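Local structure of uncharacterized protein (Mycobacterium smegmatis, 4TMD) at residues A74-V86 against A175-A189. The protein is of unknown function, a probable exported lipoprotein of the DUF5642 family in the Mog1p/PsbP clan. Numbering follows the deposited sequence.
Sequences AEGEGNRFIVMAV and AKVDTERARELLSAA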
loop_
_atom_site.group_PDB
_atom_site.type_symbol
_atom_site.label_atom_id
_atom_site.label_comp_id
_atom_site.label_asym_id
_atom_site.label_seq_id
_atom_site.Cartn_x
_atom_site.Cartn_y
_atom_site.Cartn_z
ATOM N N ALA A 74 -9.673 -8.440 0.081
ATOM C CA ALA A 74 -10.066 -9.706 0.706
ATOM C C ALA A 74 -9.878 -9.643 2.204
ATOM O O ALA A 74 -8.874 -9.121 2.678
ATOM C CB ALA A 74 -9.267 -10.852 0.155
ATOM N N GLU A 75 -10.830 -10.201 2.948
ATOM C CA GLU A 75 -10.718 -10.266 4.399
ATOM C C GLU A 75 -10.873 -11.701 4.848
ATOM O O GLU A 75 -11.820 -12.371 4.438
ATOM C CB GLU A 75 -11.773 -9.382 5.063
ATOM C CG GLU A 75 -11.738 -7.953 4.570
ATOM C CD GLU A 75 -12.444 -6.996 5.511
ATOM O OE1 GLU A 75 -13.203 -7.466 6.377
ATOM O OE2 GLU A 75 -12.216 -5.774 5.396
ATOM N N GLY A 76 -9.933 -12.175 5.665
ATOM C CA GLY A 76 -9.971 -13.540 6.168
ATOM C C GLY A 76 -8.640 -13.943 6.770
ATOM O O GLY A 76 -7.641 -13.276 6.531
ATOM N N GLU A 77 -8.625 -15.040 7.531
ATOM C CA GLU A 77 -7.447 -15.475 8.277
ATOM C C GLU A 77 -6.875 -14.328 9.129
ATOM O O GLU A 77 -5.665 -14.202 9.279
ATOM C CB GLU A 77 -6.366 -16.019 7.330
ATOM C CG GLU A 77 -6.736 -17.307 6.572
ATOM C CD GLU A 77 -6.624 -18.572 7.428
ATOM O OE1 GLU A 77 -5.940 -18.536 8.477
ATOM O OE2 GLU A 77 -7.220 -19.609 7.048
ATOM N N GLY A 78 -7.748 -13.477 9.653
ATOM C CA GLY A 78 -7.325 -12.410 10.541
ATOM C C GLY A 78 -6.643 -11.236 9.859
ATOM O O GLY A 78 -6.123 -10.339 10.528
ATOM N N ASN A 79 -6.625 -11.246 8.528
ATOM C CA ASN A 79 -6.016 -10.164 7.753
ATOM C C ASN A 79 -6.984 -9.540 6.772
ATOM O O ASN A 79 -7.948 -10.170 6.365
ATOM C CB ASN A 79 -4.813 -10.663 6.953
ATOM C CG ASN A 79 -3.610 -10.955 7.809
ATOM O OD1 ASN A 79 -2.562 -11.317 7.288
ATOM N ND2 ASN A 79 -3.744 -10.806 9.122
ATOM N N ARG A 80 -6.693 -8.308 6.377
ATOM C CA ARG A 80 -7.293 -7.695 5.207
ATOM C C ARG A 80 -6.188 -7.385 4.187
ATOM O O ARG A 80 -5.145 -6.825 4.543
ATOM C CB ARG A 80 -8.038 -6.421 5.589
ATOM C CG ARG A 80 -8.565 -5.541 4.416
ATOM C CD ARG A 80 -9.161 -4.264 5.028
ATOM N NE ARG A 80 -9.529 -3.227 4.070
ATOM C CZ ARG A 80 -10.312 -2.187 4.364
ATOM N NH1 ARG A 80 -10.815 -2.058 5.587
ATOM N NH2 ARG A 80 -10.606 -1.278 3.440
ATOM N N PHE A 81 -6.433 -7.746 2.929
ATOM C CA PHE A 81 -5.550 -7.393 1.813
ATOM C C PHE A 81 -6.294 -6.527 0.825
ATOM O O PHE A 81 -7.395 -6.877 0.404
ATOM C CB PHE A 81 -5.028 -8.647 1.098
ATOM C CG PHE A 81 -4.292 -9.578 1.996
ATOM C CD1 PHE A 81 -2.931 -9.420 2.219
ATOM C CD2 PHE A 81 -4.967 -10.607 2.647
ATOM C CE1 PHE A 81 -2.257 -10.272 3.070
ATOM C CE2 PHE A 81 -4.296 -11.456 3.507
ATOM C CZ PHE A 81 -2.935 -11.293 3.720
ATOM N N ILE A 82 -5.710 -5.390 0.468
ATOM C CA ILE A 82 -6.263 -4.559 -0.601
ATOM C C ILE A 82 -5.267 -4.460 -1.743
ATOM O O ILE A 82 -4.139 -4.006 -1.543
ATOM C CB ILE A 82 -6.590 -3.150 -0.117
ATOM C CG1 ILE A 82 -7.564 -3.208 1.054
ATOM C CG2 ILE A 82 -7.163 -2.297 -1.288
ATOM C CD1 ILE A 82 -7.787 -1.879 1.711
ATOM N N VAL A 83 -5.657 -4.907 -2.929
ATOM C CA VAL A 83 -4.772 -4.776 -4.090
ATOM C C VAL A 83 -5.323 -3.696 -5.032
ATOM O O VAL A 83 -6.358 -3.896 -5.659
ATOM C CB VAL A 83 -4.619 -6.114 -4.850
ATOM C CG1 VAL A 83 -3.640 -5.951 -6.018
ATOM C CG2 VAL A 83 -4.126 -7.204 -3.911
ATOM N N MET A 84 -4.634 -2.555 -5.116
ATOM C CA MET A 84 -5.069 -1.442 -5.959
ATOM C C MET A 84 -4.149 -1.269 -7.165
ATOM O O MET A 84 -2.928 -1.293 -7.020
ATOM C CB MET A 84 -5.107 -0.127 -5.165
ATOM C CG MET A 84 -6.050 -0.140 -3.975
ATOM S SD MET A 84 -6.015 1.394 -3.010
ATOM C CE MET A 84 -4.396 1.337 -2.254
ATOM N N ALA A 85 -4.751 -1.120 -8.343
ATOM C CA ALA A 85 -4.011 -0.849 -9.577
ATOM C C ALA A 85 -4.409 0.522 -10.089
ATOM O O ALA A 85 -5.599 0.816 -10.222
ATOM C CB ALA A 85 -4.287 -1.919 -10.648
ATOM N N VAL A 86 -3.403 1.341 -10.379
ATOM C CA VAL A 86 -3.592 2.725 -10.805
ATOM C C VAL A 86 -2.889 2.988 -12.132
ATOM O O VAL A 86 -1.768 2.520 -12.338
ATOM C CB VAL A 86 -3.038 3.706 -9.753
ATOM C CG1 VAL A 86 -3.088 5.148 -10.262
ATOM C CG2 VAL A 86 -3.792 3.573 -8.450
ATOM N N ALA A 175 -4.272 -10.994 14.791
ATOM C CA ALA A 175 -3.411 -11.922 14.091
ATOM C C ALA A 175 -2.219 -11.170 13.537
ATOM O O ALA A 175 -2.278 -9.953 13.341
ATOM C CB ALA A 175 -4.168 -12.630 12.968
ATOM N N LYS A 176 -1.142 -11.905 13.296
ATOM C CA LYS A 176 0.027 -11.394 12.600
ATOM C C LYS A 176 -0.308 -11.205 11.119
ATOM O O LYS A 176 -1.062 -11.996 10.556
ATOM C CB LYS A 176 1.184 -12.371 12.759
ATOM C CG LYS A 176 2.556 -11.785 12.564
ATOM C CD LYS A 176 3.629 -12.847 12.799
ATOM C CE LYS A 176 5.028 -12.226 12.752
ATOM N NZ LYS A 176 5.646 -12.037 14.105
ATOM N N VAL A 177 0.249 -10.171 10.493
ATOM C CA VAL A 177 0.093 -9.980 9.051
ATOM C C VAL A 177 0.890 -11.019 8.251
ATOM O O VAL A 177 2.073 -11.227 8.518
ATOM C CB VAL A 177 0.556 -8.568 8.616
ATOM C CG1 VAL A 177 0.429 -8.410 7.102
ATOM C CG2 VAL A 177 -0.241 -7.487 9.339
ATOM N N ASP A 178 0.243 -11.652 7.270
ATOM C CA ASP A 178 0.915 -12.549 6.316
ATOM C C ASP A 178 1.608 -11.706 5.230
ATOM O O ASP A 178 1.045 -11.488 4.156
ATOM C CB ASP A 178 -0.099 -13.517 5.682
ATOM C CG ASP A 178 0.555 -14.639 4.887
ATOM O OD1 ASP A 178 1.745 -14.523 4.512
ATOM O OD2 ASP A 178 -0.141 -15.651 4.631
ATOM N N THR A 179 2.819 -11.227 5.516
ATOM C CA THR A 179 3.552 -10.372 4.581
ATOM C C THR A 179 4.032 -11.147 3.368
ATOM O O THR A 179 4.235 -10.584 2.298
ATOM C CB THR A 179 4.776 -9.709 5.242
ATOM O OG1 THR A 179 5.683 -10.722 5.682
ATOM C CG2 THR A 179 4.356 -8.834 6.444
ATOM N N GLU A 180 4.250 -12.443 3.547
ATOM C CA GLU A 180 4.605 -13.298 2.426
ATOM C C GLU A 180 3.496 -13.255 1.370
ATOM O O GLU A 180 3.754 -13.060 0.187
ATOM C CB GLU A 180 4.845 -14.736 2.905
ATOM C CG GLU A 180 5.295 -15.671 1.801
ATOM C CD GLU A 180 5.479 -17.096 2.287
ATOM O OE1 GLU A 180 4.593 -17.604 3.017
ATOM O OE2 GLU A 180 6.509 -17.704 1.942
ATOM N N ARG A 181 2.257 -13.434 1.798
ATOM C CA ARG A 181 1.121 -13.360 0.878
ATOM C C ARG A 181 0.963 -11.973 0.243
ATOM O O ARG A 181 0.656 -11.854 -0.945
ATOM C CB ARG A 181 -0.161 -13.721 1.601
ATOM C CG ARG A 181 -1.349 -13.936 0.675
ATOM C CD ARG A 181 -2.601 -14.247 1.518
ATOM N NE ARG A 181 -3.528 -15.102 0.794
ATOM C CZ ARG A 181 -3.998 -16.255 1.246
ATOM N NH1 ARG A 181 -3.650 -16.703 2.452
ATOM N NH2 ARG A 181 -4.831 -16.953 0.490
ATOM N N ALA A 182 1.144 -10.921 1.044
ATOM C CA ALA A 182 1.109 -9.562 0.502
ATOM C C ALA A 182 2.139 -9.403 -0.615
ATOM O O ALA A 182 1.833 -8.857 -1.658
ATOM C CB ALA A 182 1.365 -8.523 1.601
ATOM N N ARG A 183 3.369 -9.852 -0.389
ATOM C CA ARG A 183 4.405 -9.677 -1.410
ATOM C C ARG A 183 4.079 -10.495 -2.666
ATOM O O ARG A 183 4.296 -10.042 -3.792
ATOM C CB ARG A 183 5.787 -10.051 -0.856
ATOM C CG ARG A 183 6.305 -9.081 0.234
ATOM C CD ARG A 183 7.755 -9.360 0.597
ATOM N NE ARG A 183 7.965 -10.753 0.987
ATOM C CZ ARG A 183 7.942 -11.201 2.240
ATOM N NH1 ARG A 183 7.727 -10.363 3.247
ATOM N NH2 ARG A 183 8.132 -12.492 2.490
ATOM N N GLU A 184 3.536 -11.693 -2.487
ATOM C CA GLU A 184 3.136 -12.483 -3.659
ATOM C C GLU A 184 1.964 -11.855 -4.387
ATOM O O GLU A 184 1.903 -11.883 -5.627
ATOM C CB GLU A 184 2.808 -13.921 -3.252
ATOM C CG GLU A 184 4.041 -14.617 -2.678
ATOM C CD GLU A 184 3.753 -15.971 -2.072
ATOM O OE1 GLU A 184 2.571 -16.389 -2.047
ATOM O OE2 GLU A 184 4.726 -16.610 -1.614
ATOM N N LEU A 185 1.028 -11.263 -3.643
ATOM C CA LEU A 185 -0.053 -10.530 -4.298
ATOM C C LEU A 185 0.488 -9.389 -5.175
ATOM O O LEU A 185 -0.079 -9.101 -6.225
ATOM C CB LEU A 185 -1.038 -9.952 -3.271
ATOM C CG LEU A 185 -2.023 -10.949 -2.650
ATOM C CD1 LEU A 185 -2.798 -10.257 -1.536
ATOM C CD2 LEU A 185 -2.989 -11.472 -3.713
ATOM N N LEU A 186 1.560 -8.728 -4.736
ATOM C CA LEU A 186 2.109 -7.624 -5.522
ATOM C C LEU A 186 2.662 -8.131 -6.854
ATOM O O LEU A 186 2.380 -7.575 -7.911
ATOM C CB LEU A 186 3.199 -6.892 -4.751
ATOM C CG LEU A 186 3.850 -5.759 -5.549
ATOM C CD1 LEU A 186 2.905 -4.561 -5.663
ATOM C CD2 LEU A 186 5.196 -5.358 -4.925
ATOM N N SER A 187 3.452 -9.195 -6.801
ATOM C CA SER A 187 3.997 -9.774 -8.016
ATOM C C SER A 187 2.894 -10.275 -8.937
ATOM O O SER A 187 2.943 -10.085 -10.159
ATOM C CB SER A 187 4.948 -10.909 -7.663
ATOM O OG SER A 187 6.024 -10.403 -6.909
ATOM N N ALA A 188 1.892 -10.922 -8.352
ATOM C CA ALA A 188 0.826 -11.496 -9.151
ATOM C C ALA A 188 -0.009 -10.398 -9.802
ATOM O O ALA A 188 -0.416 -10.536 -10.959
ATOM C CB ALA A 188 -0.054 -12.428 -8.293
ATOM N N ALA A 189 -0.254 -9.311 -9.067
ATOM C CA ALA A 189 -1.075 -8.219 -9.576
ATOM C C ALA A 189 -0.389 -7.506 -10.732
ATOM O O ALA A 189 -1.036 -7.107 -11.702
ATOM C CB ALA A 189 -1.390 -7.221 -8.474
HETATM O O HOH W 1 -6.563 -9.845 13.169
#
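N79 closes the type I' turn that begins at G76 and opens strand 79-86, and it uses both ends of its side-chain amide on the backbone that leads into helix 179-189. N79 OD1 accepts from D178 N at 2.8 Å, nearly straight (171°) and in the carbonyl plane. On the other branch, N79 ND2 reaches K176 O at 3.3 Å, a longer bond that meets this oxygen from above its carbonyl plane. ND2 also donates to G78 O in its own turn, and three bonds thus fix the rotation of a buried amide. A water joins G78 O to A175 N beside it. D178, held by the amide, is itself the N-cap: D178 OD1 takes R181 N at 3.0 Å, which suggests that N79 holds the capping residue in place.

Two residues on, F81 lies across the first turn of the helix. With CG anti to its carbonyl carbon (chi1 -58°), the ring meets D178 O edge-on, F81 CE1 standing 3.7 Å from D178 O. R181 crosses the ring at about a right angle and touches it through its aliphatic part, R181 CD lying 3.7 Å from F81 CZ. L185 crosses F81 at about a right angle, with L185 CD1 3.8 Å from F81 CB, and also meets V83 CG2. The other branch of V83, CG1, anti to the backbone N, touches A189 CB at 3.6 Å. Helix and strand run nearly parallel, 26° apart with axes 9.6 Å from each other: the C-terminal helix packed on the face of an antiparallel sheet, an alpha+beta arrangement consistent with the Mog1p/PsbP clan.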